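Local coordinates for 450aa long hypothetical fmu protein (Pyrococcus horikoshii, PDB 2YXL) that probably transfers a methyl group from S-adenosyl-L-methionine to carbon 5 of cytosine in RNA, at residues 203-208 with 220-225; 245-250 with 429-434; 16-21 with 51-56; 261-266 with 279-284. All coordinates share one frame; numbering follows the deposited sequence.

Contact 1. Residues 203-208 with 220-225; sequences GELEED and TILKIK
Backbone hydrogen bonds of Leu-222 with Ile-189 and of Ile-224 with Ile-187 hold in the sheet the two residues on which Leu-205 of helix 198-207 rests. Between residues 203-208 and 220-225 the link is wholly apolar, and one methyl group of Leu-205 makes it. CD1 of Leu-205 lies 3.8 Å from CG2 of Ile-224 and 4.0 Å from CD1 of Leu-222, so a single branch of the leucine serves two neighbours. These neighbours stand two positions apart on strand 221-225, and both point to the helix. The Leu-205 side chain runs about perpendicular to that of Ile-224 and slantwise to that of Leu-222. In Ile-224, CG1 stands between the backbone N and the carbonyl carbon (chi1 65°), which leaves the short CG2 branch beside the N to meet the leucine. A beta-branched residue suits the strand, while leucine, branched one carbon further out, brings a delta methyl across the 8.6 Å between the CA atoms of Leu-205 and Ile-224. In the ferredoxin-like domain this helix packs on one face of a four-stranded antiparallel sheet; Leu-205 also touches Val-212 of the next strand, and Val-198, Val-201 and Ile-202 of the helix pack on Leu-222. Lys-225 is tied instead to Glu-185 by a salt bridge. With only branched aliphatic groups meeting, the helix is held to the strand by shape and by exclusion of water, not by directional bonds.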
loop_
_atom_site.group_PDB
_atom_site.type_symbol
_atom_site.label_atom_id
_atom_site.label_comp_id
_atom_site.label_asym_id
_atom_site.label_seq_id
_atom_site.Cartn_x
_atom_site.Cartn_y
_atom_site.Cartn_z
ATOM N N GLY A 203 20.456 2.023 16.279
ATOM C CA GLY A 203 21.825 2.541 16.236
ATOM C C GLY A 203 22.448 2.525 14.850
ATOM O O GLY A 203 23.093 3.493 14.444
ATOM N N GLU A 204 22.248 1.423 14.125
ATOM C CA GLU A 204 22.760 1.272 12.762
ATOM C C GLU A 204 22.089 2.251 11.794
ATOM O O GLU A 204 22.731 2.750 10.865
ATOM C CB GLU A 204 22.579 -0.171 12.273
ATOM C CG GLU A 204 23.366 -0.519 11.005
ATOM C CD GLU A 204 22.906 -1.816 10.351
ATOM O OE1 GLU A 204 22.643 -2.802 11.076
ATOM O OE2 GLU A 204 22.816 -1.854 9.105
ATOM N N LEU A 205 20.803 2.521 12.020
ATOM C CA LEU A 205 20.060 3.505 11.230
ATOM C C LEU A 205 20.489 4.933 11.560
ATOM O O LEU A 205 20.660 5.760 10.660
ATOM C CB LEU A 205 18.551 3.347 11.436
ATOM C CG LEU A 205 17.858 2.109 10.856
ATOM C CD1 LEU A 205 16.475 1.960 11.462
ATOM C CD2 LEU A 205 17.781 2.173 9.334
ATOM N N GLU A 206 20.666 5.214 12.850
ATOM C CA GLU A 206 21.131 6.525 13.304
ATOM C C GLU A 206 22.622 6.735 13.019
ATOM O O GLU A 206 23.130 7.851 13.150
ATOM C CB GLU A 206 20.817 6.739 14.788
ATOM C CG GLU A 206 19.327 6.920 15.077
ATOM C CD GLU A 206 19.021 7.196 16.542
ATOM O OE1 GLU A 206 17.971 7.816 16.816
ATOM O OE2 GLU A 206 19.819 6.796 17.419
ATOM N N GLU A 207 23.309 5.662 12.625
ATOM C CA GLU A 207 24.693 5.746 12.155
ATOM C C GLU A 207 24.720 6.429 10.787
ATOM O O GLU A 207 25.662 7.155 10.464
ATOM C CB GLU A 207 25.325 4.355 12.070
ATOM C CG GLU A 207 26.790 4.305 12.484
ATOM C CD GLU A 207 26.981 4.305 13.995
ATOM O OE1 GLU A 207 26.084 3.816 14.714
ATOM O OE2 GLU A 207 28.035 4.788 14.463
ATOM N N ASP A 208 23.679 6.178 9.991
ATOM C CA ASP A 208 23.383 6.967 8.798
ATOM C C ASP A 208 22.674 8.254 9.219
ATOM O O ASP A 208 22.547 8.541 10.411
ATOM C CB ASP A 208 22.480 6.179 7.841
ATOM C CG ASP A 208 23.244 5.187 6.983
ATOM O OD1 ASP A 208 22.677 4.113 6.688
ATOM O OD2 ASP A 208 24.395 5.475 6.588
ATOM N N THR A 220 8.679 -3.342 18.142
ATOM C CA THR A 220 9.510 -3.872 17.059
ATOM C C THR A 220 9.280 -3.114 15.749
ATOM O O THR A 220 9.983 -3.342 14.759
ATOM C CB THR A 220 9.309 -5.386 16.843
ATOM O OG1 THR A 220 7.912 -5.691 16.809
ATOM C CG2 THR A 220 9.972 -6.178 17.953
ATOM N N ILE A 221 8.297 -2.214 15.758
ATOM C CA ILE A 221 8.007 -1.353 14.613
ATOM C C ILE A 221 8.731 -0.010 14.744
ATOM O O ILE A 221 8.684 0.640 15.796
ATOM C CB ILE A 221 6.473 -1.144 14.423
ATOM C CG1 ILE A 221 5.800 -2.435 13.924
ATOM C CG2 ILE A 221 6.170 0.035 13.484
ATOM C CD1 ILE A 221 6.095 -2.800 12.464
ATOM N N LEU A 222 9.408 0.389 13.673
ATOM C CA LEU A 222 10.099 1.669 13.629
ATOM C C LEU A 222 9.604 2.498 12.465
ATOM O O LEU A 222 9.427 1.988 11.357
ATOM C CB LEU A 222 11.614 1.471 13.500
ATOM C CG LEU A 222 12.348 0.535 14.464
ATOM C CD1 LEU A 222 13.766 0.313 13.973
ATOM C CD2 LEU A 222 12.339 1.069 15.893
ATOM N N LYS A 223 9.379 3.781 12.719
ATOM C CA LYS A 223 9.122 4.723 11.642
ATOM C C LYS A 223 10.420 5.453 11.323
ATOM O O LYS A 223 11.057 6.024 12.209
ATOM C CB LYS A 223 7.987 5.684 12.003
ATOM C CG LYS A 223 6.632 4.985 12.133
ATOM C CD LYS A 223 5.525 5.923 12.618
ATOM C CE LYS A 223 4.141 5.244 12.554
ATOM N NZ LYS A 223 3.941 4.172 13.595
ATOM N N ILE A 224 10.834 5.380 10.062
ATOM C CA ILE A 224 12.049 6.048 9.604
ATOM C C ILE A 224 11.716 7.102 8.553
ATOM O O ILE A 224 10.850 6.890 7.704
ATOM C CB ILE A 224 13.130 5.048 9.091
ATOM C CG1 ILE A 224 12.660 4.295 7.839
ATOM C CG2 ILE A 224 13.533 4.077 10.203
ATOM C CD1 ILE A 224 13.771 3.570 7.085
ATOM N N LYS A 225 12.393 8.243 8.632
ATOM C CA LYS A 225 12.148 9.348 7.715
ATOM C C LYS A 225 12.937 9.133 6.427
ATOM O O LYS A 225 14.171 9.114 6.440
ATOM C CB LYS A 225 12.519 10.686 8.368
ATOM C CG LYS A 225 11.894 11.912 7.705
ATOM C CD LYS A 225 12.164 13.171 8.517
ATOM C CE LYS A 225 11.160 14.279 8.222
ATOM N NZ LYS A 225 11.403 14.951 6.915
#

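Contact 2. Residues 245-250 with 429-434; sequences EEASAV and MRAWPH
Ala-247 with Ala-431 and Val-250 with Met-429 are the two apolar pairs that join helix 246-255 to strand 429-431. Ala-247 CB and Ala-431 CB face each other at 4.3 Å, and methyl-sized side chains let the two backbones come within 6.8 Å at the CA atoms of these alanines. Almost one helical turn further on, CG1 of Val-250 meets CE of Met-429 at 4.2 Å, the two side chains crossing at about a right angle. The methionine starts extended, with CG anti to the backbone N (chi1 -172°), and then bends at its last torsion (chi3 66°), which brings the terminal methyl to the valine. Its length bridges a wider separation than the alanine pair does. The strand belongs to the mixed sheet of the Rossmann-like methyltransferase domain, where it pairs antiparallel with strand 441-447, and the helix packs beside it. The Ala-247 side chain is about 7 Å from that of Cys-390, the predicted nucleophile. Polar bonds come from other parts of the chain: Thr-438 OG1 bonds to Ala-247 N and Tyr-443 OH to Ala-247 O. The carboxylate of Glu-246, a buried residue, is gripped by a salt bridge to Arg-217 and by hydrogen bonds to Ser-215 and Tyr-420.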
loop_
_atom_site.group_PDB
_atom_site.type_symbol
_atom_site.label_atom_id
_atom_site.label_comp_id
_atom_site.label_asym_id
_atom_site.label_seq_id
_atom_site.Cartn_x
_atom_site.Cartn_y
_atom_site.Cartn_z
ATOM N N GLU A 245 3.553 -2.053 7.914
ATOM C CA GLU A 245 2.792 -1.080 8.687
ATOM C C GLU A 245 2.546 -1.586 10.099
ATOM O O GLU A 245 2.490 -2.797 10.332
ATOM C CB GLU A 245 1.454 -0.767 8.008
ATOM C CG GLU A 245 1.566 -0.139 6.619
ATOM C CD GLU A 245 2.209 1.248 6.620
ATOM O OE1 GLU A 245 2.279 1.907 7.684
ATOM O OE2 GLU A 245 2.646 1.687 5.538
ATOM N N GLU A 246 2.401 -0.652 11.039
ATOM C CA GLU A 246 2.129 -0.985 12.435
ATOM C C GLU A 246 0.888 -1.879 12.573
ATOM O O GLU A 246 0.919 -2.885 13.285
ATOM C CB GLU A 246 1.979 0.289 13.276
ATOM C CG GLU A 246 1.893 0.044 14.779
ATOM C CD GLU A 246 1.486 1.284 15.549
ATOM O OE1 GLU A 246 2.369 1.923 16.162
ATOM O OE2 GLU A 246 0.290 1.636 15.534
ATOM N N ALA A 247 -0.186 -1.508 11.878
ATOM C CA ALA A 247 -1.442 -2.261 11.897
ATOM C C ALA A 247 -1.268 -3.726 11.472
ATOM O O ALA A 247 -1.870 -4.626 12.058
ATOM C CB ALA A 247 -2.488 -1.570 11.033
ATOM N N SER A 248 -0.430 -3.952 10.463
ATOM C CA SER A 248 -0.135 -5.298 9.985
ATOM C C SER A 248 0.653 -6.130 10.996
ATOM O O SER A 248 0.450 -7.341 11.099
ATOM C CB SER A 248 0.614 -5.237 8.658
ATOM O OG SER A 248 -0.207 -4.693 7.639
ATOM N N ALA A 249 1.545 -5.478 11.739
ATOM C CA ALA A 249 2.332 -6.146 12.779
ATOM C C ALA A 249 1.471 -6.597 13.958
ATOM O O ALA A 249 1.723 -7.650 14.546
ATOM C CB ALA A 249 3.442 -5.243 13.262
ATOM N N VAL A 250 0.468 -5.787 14.300
ATOM C CA VAL A 250 -0.476 -6.091 15.379
ATOM C C VAL A 250 -1.269 -7.372 15.082
ATOM O O VAL A 250 -1.503 -8.187 15.981
ATOM C CB VAL A 250 -1.439 -4.894 15.634
ATOM C CG1 VAL A 250 -2.599 -5.290 16.551
ATOM C CG2 VAL A 250 -0.680 -3.706 16.214
ATOM N N MET A 429 -11.985 -5.007 15.881
ATOM C CA MET A 429 -11.104 -3.868 16.076
ATOM C C MET A 429 -10.778 -3.189 14.753
ATOM O O MET A 429 -10.601 -3.855 13.734
ATOM C CB MET A 429 -9.822 -4.321 16.779
ATOM C CG MET A 429 -8.897 -3.199 17.221
ATOM S SD MET A 429 -7.638 -3.772 18.375
ATOM C CE MET A 429 -6.666 -4.873 17.346
ATOM N N ARG A 430 -10.713 -1.860 14.782
ATOM C CA ARG A 430 -10.339 -1.073 13.611
ATOM C C ARG A 430 -9.216 -0.083 13.920
ATOM O O ARG A 430 -9.195 0.536 14.988
ATOM C CB ARG A 430 -11.546 -0.322 13.050
ATOM C CG ARG A 430 -12.464 -1.159 12.179
ATOM C CD ARG A 430 -13.595 -0.308 11.633
ATOM N NE ARG A 430 -14.353 -0.993 10.590
ATOM C CZ ARG A 430 -14.320 -0.682 9.295
ATOM N NH1 ARG A 430 -13.561 0.318 8.859
ATOM N NH2 ARG A 430 -15.058 -1.368 8.431
ATOM N N ALA A 431 -8.285 0.043 12.978
ATOM C CA ALA A 431 -7.278 1.095 13.000
ATOM C C ALA A 431 -7.655 2.143 11.963
ATOM O O ALA A 431 -8.213 1.819 10.909
ATOM C CB ALA A 431 -5.899 0.527 12.704
ATOM N N TRP A 432 -7.360 3.400 12.280
ATOM C CA TRP A 432 -7.659 4.522 11.398
ATOM C C TRP A 432 -6.452 5.444 11.265
ATOM O O TRP A 432 -5.774 5.721 12.259
ATOM C CB TRP A 432 -8.851 5.315 11.934
ATOM C CG TRP A 432 -10.147 4.569 11.909
ATOM C CD1 TRP A 432 -10.740 3.918 12.954
ATOM C CD2 TRP A 432 -11.024 4.403 10.785
ATOM N NE1 TRP A 432 -11.929 3.358 12.553
ATOM C CE2 TRP A 432 -12.128 3.640 11.226
ATOM C CE3 TRP A 432 -10.981 4.824 9.448
ATOM C CZ2 TRP A 432 -13.183 3.286 10.378
ATOM C CZ3 TRP A 432 -12.032 4.477 8.605
ATOM C CH2 TRP A 432 -13.118 3.713 9.074
ATOM N N PRO A 433 -6.181 5.931 10.038
ATOM C CA PRO A 433 -5.063 6.851 9.791
ATOM C C PRO A 433 -5.121 8.122 10.639
ATOM O O PRO A 433 -4.103 8.532 11.195
ATOM C CB PRO A 433 -5.208 7.192 8.301
ATOM C CG PRO A 433 -5.975 6.051 7.724
ATOM C CD PRO A 433 -6.919 5.622 8.796
ATOM N N HIS A 434 -6.305 8.720 10.749
ATOM C CA HIS A 434 -6.479 9.988 11.464
ATOM C C HIS A 434 -6.500 9.833 12.986
ATOM O O HIS A 434 -6.314 10.812 13.710
ATOM C CB HIS A 434 -7.733 10.725 10.969
ATOM C CG HIS A 434 -9.016 9.999 11.239
ATOM N ND1 HIS A 434 -9.329 8.791 10.652
ATOM C CD2 HIS A 434 -10.071 10.319 12.024
ATOM C CE1 HIS A 434 -10.516 8.394 11.072
ATOM N NE2 HIS A 434 -10.989 9.304 11.904
#

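Contact 3. Residues 16-21 with 51-56; sequences RAIIEA and RVLTMI
Leu-53 of helix 47-75 reaches Ala-17 and Ile-18 of helix 12-24 through its two methyl groups. Its CB points to the neighbouring helix but is still distant from it, 4.7 Å from CG2 of Ile-18. From there CG leaves anti to the carbonyl carbon, beside the backbone N (chi1 -63°), and carries the fork across the gap. At the fork the side chain divides its work: CD1 goes to CB of Ala-17 at 3.8 Å, and CD2 goes to CG1 of Ile-18, also at 3.8 Å. Leucine fits this place because its two end branches can straddle consecutive residues of the facing helix, the alanine offering a small surface and the isoleucine a bulkier one. The short segments run in roughly the same direction, at 35° to each other, with their axes 10.2 Å apart at closest approach. They belong to the all-helical N-terminal part of the chain, which is consistent with the NusB-like domain of bacterial RsmB. Helix 84-99 adds Val-92 against Ile-18 and Asp-95 against Ile-56, while Phe-39 of helix 32-41 lies against Leu-53. Ile-18 answers with its other branch as well. CG2 packs over the backbone at Leu-53 O, 3.7 Å away, and slants across to CG2 of Ile-56 at 4.2 Å. Ile-56 follows Leu-53 by almost one turn and therefore appears on the same face of its helix, with CG2 anti to the backbone N and directed at the isoleucine opposite.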
loop_
_atom_site.group_PDB
_atom_site.type_symbol
_atom_site.label_atom_id
_atom_site.label_comp_id
_atom_site.label_asym_id
_atom_site.label_seq_id
_atom_site.Cartn_x
_atom_site.Cartn_y
_atom_site.Cartn_z
ATOM N N ARG A 16 13.240 13.181 -16.621
ATOM C CA ARG A 16 13.073 11.833 -17.155
ATOM C C ARG A 16 12.728 10.848 -16.044
ATOM O O ARG A 16 12.071 9.833 -16.287
ATOM C CB ARG A 16 14.333 11.380 -17.897
ATOM C CG ARG A 16 14.661 12.196 -19.145
ATOM C CD ARG A 16 15.844 11.613 -19.904
ATOM N NE ARG A 16 17.097 11.808 -19.179
ATOM C CZ ARG A 16 17.995 12.748 -19.457
ATOM N NH1 ARG A 16 17.805 13.594 -20.465
ATOM N NH2 ARG A 16 19.093 12.836 -18.722
ATOM N N ALA A 17 13.157 11.171 -14.825
ATOM C CA ALA A 17 12.954 10.312 -13.661
ATOM C C ALA A 17 11.492 10.188 -13.220
ATOM O O ALA A 17 10.998 9.068 -13.068
ATOM C CB ALA A 17 13.840 10.766 -12.496
ATOM N N ILE A 18 10.801 11.312 -13.011
ATOM C CA ILE A 18 9.401 11.248 -12.559
ATOM C C ILE A 18 8.484 10.730 -13.649
ATOM O O ILE A 18 7.517 10.040 -13.352
ATOM C CB ILE A 18 8.797 12.595 -12.052
ATOM C CG1 ILE A 18 9.748 13.768 -12.242
ATOM C CG2 ILE A 18 8.256 12.449 -10.621
ATOM C CD1 ILE A 18 9.545 14.472 -13.551
ATOM N N ILE A 19 8.778 11.076 -14.902
ATOM C CA ILE A 19 8.004 10.567 -16.029
ATOM C C ILE A 19 8.060 9.041 -16.040
ATOM O O ILE A 19 7.019 8.387 -16.106
ATOM C CB ILE A 19 8.464 11.153 -17.392
ATOM C CG1 ILE A 19 8.184 12.659 -17.445
ATOM C CG2 ILE A 19 7.759 10.432 -18.558
ATOM C CD1 ILE A 19 8.822 13.380 -18.620
ATOM N N GLU A 20 9.267 8.483 -15.945
ATOM C CA GLU A 20 9.436 7.032 -15.900
ATOM C C GLU A 20 8.808 6.419 -14.643
ATOM O O GLU A 20 8.232 5.333 -14.706
ATOM C CB GLU A 20 10.911 6.631 -16.057
ATOM C CG GLU A 20 11.164 5.119 -15.981
ATOM C CD GLU A 20 12.058 4.575 -17.095
ATOM O OE1 GLU A 20 11.959 3.362 -17.385
ATOM O OE2 GLU A 20 12.851 5.341 -17.684
ATOM N N ALA A 21 8.896 7.122 -13.516
ATOM C CA ALA A 21 8.300 6.644 -12.266
ATOM C C ALA A 21 6.776 6.619 -12.344
ATOM O O ALA A 21 6.140 5.674 -11.875
ATOM C CB ALA A 21 8.765 7.490 -11.083
ATOM N N ARG A 51 14.184 13.896 -2.732
ATOM C CA ARG A 51 13.083 14.425 -1.928
ATOM C C ARG A 51 12.049 15.156 -2.789
ATOM O O ARG A 51 10.857 14.843 -2.732
ATOM C CB ARG A 51 13.631 15.349 -0.832
ATOM C CG ARG A 51 12.601 15.816 0.183
ATOM C CD ARG A 51 13.242 16.609 1.314
ATOM N NE ARG A 51 14.086 15.779 2.176
ATOM C CZ ARG A 51 15.412 15.869 2.254
ATOM N NH1 ARG A 51 16.076 16.762 1.528
ATOM N NH2 ARG A 51 16.080 15.066 3.072
ATOM N N VAL A 52 12.516 16.117 -3.584
ATOM C CA VAL A 52 11.658 16.918 -4.459
ATOM C C VAL A 52 10.853 16.051 -5.445
ATOM O O VAL A 52 9.642 16.228 -5.593
ATOM C CB VAL A 52 12.488 18.004 -5.207
ATOM C CG1 VAL A 52 11.747 18.551 -6.414
ATOM C CG2 VAL A 52 12.855 19.135 -4.257
ATOM N N LEU A 53 11.530 15.108 -6.097
ATOM C CA LEU A 53 10.885 14.232 -7.063
ATOM C C LEU A 53 9.925 13.241 -6.409
ATOM O O LEU A 53 8.898 12.899 -6.994
ATOM C CB LEU A 53 11.921 13.497 -7.915
ATOM C CG LEU A 53 12.846 14.312 -8.827
ATOM C CD1 LEU A 53 13.683 13.372 -9.670
ATOM C CD2 LEU A 53 12.084 15.290 -9.716
ATOM N N THR A 54 10.262 12.796 -5.197
ATOM C CA THR A 54 9.390 11.924 -4.402
ATOM C C THR A 54 8.111 12.663 -4.005
ATOM O O THR A 54 7.012 12.112 -4.097
ATOM C CB THR A 54 10.120 11.384 -3.145
ATOM O OG1 THR A 54 11.211 10.552 -3.554
ATOM C CG2 THR A 54 9.186 10.567 -2.255
ATOM N N MET A 55 8.268 13.912 -3.573
ATOM C CA MET A 55 7.138 14.775 -3.240
ATOM C C MET A 55 6.205 14.953 -4.446
ATOM O O MET A 55 4.985 14.842 -4.310
ATOM C CB MET A 55 7.646 16.124 -2.708
ATOM C CG MET A 55 6.563 17.139 -2.343
ATOM S SD MET A 55 5.944 18.067 -3.768
ATOM C CE MET A 55 7.326 19.164 -4.117
ATOM N N ILE A 56 6.784 15.217 -5.617
ATOM C CA ILE A 56 6.012 15.369 -6.856
ATOM C C ILE A 56 5.311 14.056 -7.229
ATOM O O ILE A 56 4.132 14.057 -7.599
ATOM C CB ILE A 56 6.894 15.893 -8.026
ATOM C CG1 ILE A 56 7.361 17.329 -7.739
ATOM C CG2 ILE A 56 6.140 15.827 -9.365
ATOM C CD1 ILE A 56 8.380 17.874 -8.729
#

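Contact 4. Residues 261-266 with 279-284; sequences ETVVDL and ELMKNK
Within the beta-alpha-beta unit formed by strand 262-265, helix 272-280 and strand 286-290, Met-281 reaches back from the end of the helix to Glu-261 and Val-263 at the start of the unit. Its side chain extends from the chain with CG beside the backbone N, and a bend at the last torsion (chi3 75°) turns the methyl onto the strand. CG2 of Val-263 is 3.8 Å from both CE and SD of Met-281, the two side chains passing each other at a slant. CE also lies against the backbone at Glu-261 O, a van der Waals neighbour. Valine is at home in a strand, and the flexible, unbranched methionine can follow the surface offered by a side chain and a peptide together. Pro-257 and Ile-287 further enclose the methionine. The chain turns away directly after it: Lys-282 has positive phi (51°) and closes a Schellman motif, its N bonding to Glu-279 O at 3.0 Å. Asn-283 then fastens the turn through Gly-308 O and Lys-310 N. The carboxylate of Glu-261 takes no part here and binds Lys-258 N. At the far end of the strand Leu-266 touches the bound sinefungin, ahead of the predicted cofactor-binding loop from Ala-267 to Lys-273. Strand, glycine-containing loop and helix in this sequence are the hallmark of the cofactor-binding half of Rossmann-like, S-adenosylmethionine-dependent methyltransferases.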
loop_
_atom_site.group_PDB
_atom_site.type_symbol
_atom_site.label_atom_id
_atom_site.label_comp_id
_atom_site.label_asym_id
_atom_site.label_seq_id
_atom_site.Cartn_x
_atom_site.Cartn_y
_atom_site.Cartn_z
ATOM N N GLU A 261 3.334 -25.050 17.147
ATOM C CA GLU A 261 1.991 -25.131 16.574
ATOM C C GLU A 261 2.034 -25.212 15.050
ATOM O O GLU A 261 3.030 -24.846 14.423
ATOM C CB GLU A 261 1.134 -23.936 17.010
ATOM C CG GLU A 261 0.678 -23.983 18.463
ATOM C CD GLU A 261 -0.268 -22.850 18.834
ATOM O OE1 GLU A 261 -1.117 -23.065 19.725
ATOM O OE2 GLU A 261 -0.167 -21.746 18.249
ATOM N N THR A 262 0.951 -25.710 14.464
ATOM C CA THR A 262 0.800 -25.708 13.014
ATOM C C THR A 262 -0.128 -24.563 12.605
ATOM O O THR A 262 -1.296 -24.515 13.002
ATOM C CB THR A 262 0.352 -27.094 12.454
ATOM O OG1 THR A 262 -0.220 -26.936 11.148
ATOM C CG2 THR A 262 -0.657 -27.773 13.375
ATOM N N VAL A 263 0.421 -23.630 11.835
ATOM C CA VAL A 263 -0.272 -22.398 11.477
ATOM C C VAL A 263 -0.459 -22.297 9.964
ATOM O O VAL A 263 0.370 -22.783 9.192
ATOM C CB VAL A 263 0.488 -21.150 12.029
ATOM C CG1 VAL A 263 -0.133 -19.842 11.541
ATOM C CG2 VAL A 263 0.519 -21.180 13.552
ATOM N N VAL A 264 -1.562 -21.675 9.552
ATOM C CA VAL A 264 -1.826 -21.420 8.138
ATOM C C VAL A 264 -1.962 -19.919 7.872
ATOM O O VAL A 264 -2.688 -19.218 8.576
ATOM C CB VAL A 264 -3.096 -22.163 7.650
ATOM C CG1 VAL A 264 -3.442 -21.770 6.219
ATOM C CG2 VAL A 264 -2.907 -23.669 7.754
ATOM N N ASP A 265 -1.230 -19.437 6.868
ATOM C CA ASP A 265 -1.403 -18.085 6.343
ATOM C C ASP A 265 -2.040 -18.232 4.967
ATOM O O ASP A 265 -1.363 -18.552 3.987
ATOM C CB ASP A 265 -0.057 -17.356 6.256
ATOM C CG ASP A 265 -0.204 -15.848 6.043
ATOM O OD1 ASP A 265 -1.144 -15.406 5.343
ATOM O OD2 ASP A 265 0.641 -15.099 6.575
ATOM N N LEU A 266 -3.348 -18.003 4.907
ATOM C CA LEU A 266 -4.157 -18.382 3.744
ATOM C C LEU A 266 -3.943 -17.486 2.520
ATOM O O LEU A 266 -4.115 -17.931 1.386
ATOM C CB LEU A 266 -5.635 -18.447 4.138
ATOM C CG LEU A 266 -6.545 -19.475 3.462
ATOM C CD1 LEU A 266 -5.942 -20.884 3.439
ATOM C CD2 LEU A 266 -7.898 -19.486 4.150
ATOM N N GLU A 279 8.463 -15.471 13.726
ATOM C CA GLU A 279 9.174 -14.830 14.836
ATOM C C GLU A 279 8.513 -15.161 16.167
ATOM O O GLU A 279 9.190 -15.495 17.138
ATOM C CB GLU A 279 9.205 -13.309 14.670
ATOM C CG GLU A 279 10.069 -12.793 13.535
ATOM C CD GLU A 279 10.284 -11.288 13.607
ATOM O OE1 GLU A 279 10.684 -10.780 14.680
ATOM O OE2 GLU A 279 10.066 -10.611 12.583
ATOM N N LEU A 280 7.186 -15.060 16.195
ATOM C CA LEU A 280 6.396 -15.340 17.393
ATOM C C LEU A 280 6.423 -16.815 17.784
ATOM O O LEU A 280 6.298 -17.155 18.959
ATOM C CB LEU A 280 4.954 -14.873 17.196
ATOM C CG LEU A 280 4.750 -13.361 17.082
ATOM C CD1 LEU A 280 3.390 -13.057 16.488
ATOM C CD2 LEU A 280 4.924 -12.682 18.444
ATOM N N MET A 281 6.585 -17.682 16.787
ATOM C CA MET A 281 6.717 -19.121 17.010
ATOM C C MET A 281 8.176 -19.485 17.264
ATOM O O MET A 281 8.509 -20.661 17.437
ATOM C CB MET A 281 6.175 -19.898 15.807
ATOM C CG MET A 281 4.676 -19.751 15.599
ATOM S SD MET A 281 4.153 -20.021 13.894
ATOM C CE MET A 281 4.266 -21.809 13.766
ATOM N N LYS A 282 9.033 -18.463 17.278
ATOM C CA LYS A 282 10.475 -18.598 17.529
ATOM C C LYS A 282 11.136 -19.669 16.653
ATOM O O LYS A 282 11.912 -20.498 17.135
ATOM C CB LYS A 282 10.765 -18.823 19.024
ATOM C CG LYS A 282 10.204 -17.731 19.938
ATOM C CD LYS A 282 10.801 -17.791 21.339
ATOM C CE LYS A 282 12.009 -16.872 21.462
ATOM N NZ LYS A 282 12.610 -16.934 22.825
ATOM N N ASN A 283 10.803 -19.633 15.362
ATOM C CA ASN A 283 11.358 -20.538 14.350
ATOM C C ASN A 283 11.129 -22.030 14.648
ATOM O O ASN A 283 11.961 -22.879 14.314
ATOM C CB ASN A 283 12.849 -20.236 14.118
ATOM C CG ASN A 283 13.227 -20.219 12.646
ATOM O OD1 ASN A 283 12.368 -20.271 11.762
ATOM N ND2 ASN A 283 14.525 -20.131 12.376
ATOM N N LYS A 284 9.995 -22.333 15.280
ATOM C CA LYS A 284 9.606 -23.711 15.596
ATOM C C LYS A 284 8.133 -23.951 15.273
ATOM O O LYS A 284 7.282 -23.091 15.525
ATOM C CB LYS A 284 9.893 -24.046 17.063
ATOM C CG LYS A 284 11.365 -24.289 17.366
ATOM C CD LYS A 284 11.563 -24.906 18.740
ATOM C CE LYS A 284 13.040 -25.074 19.053
ATOM N NZ LYS A 284 13.260 -25.882 20.285
#

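Contacts 1 and 2 touch where the ferredoxin-like sheet meets the methyltransferase domain: Ile-221 CD1 packs on Ala-249 CB at 3.7 Å, and Lys-223 forms a long, weak ion pair with Glu-246. Contact 4 is nested in the chain loop closed by contact 2, and both reach the same mixed sheet, with centres 21 Å apart. Both stand at a similar range from the cofactor pocket, the side chains of Ala-247 and Val-263 each lying about 11 Å from sinefungin. Contact 3 belongs to the N-terminal helices, its centre 40 Å from that of contact 4, on the opposite side of the chain's centre. Contacts 1 and 3 lie away from the annotated sites.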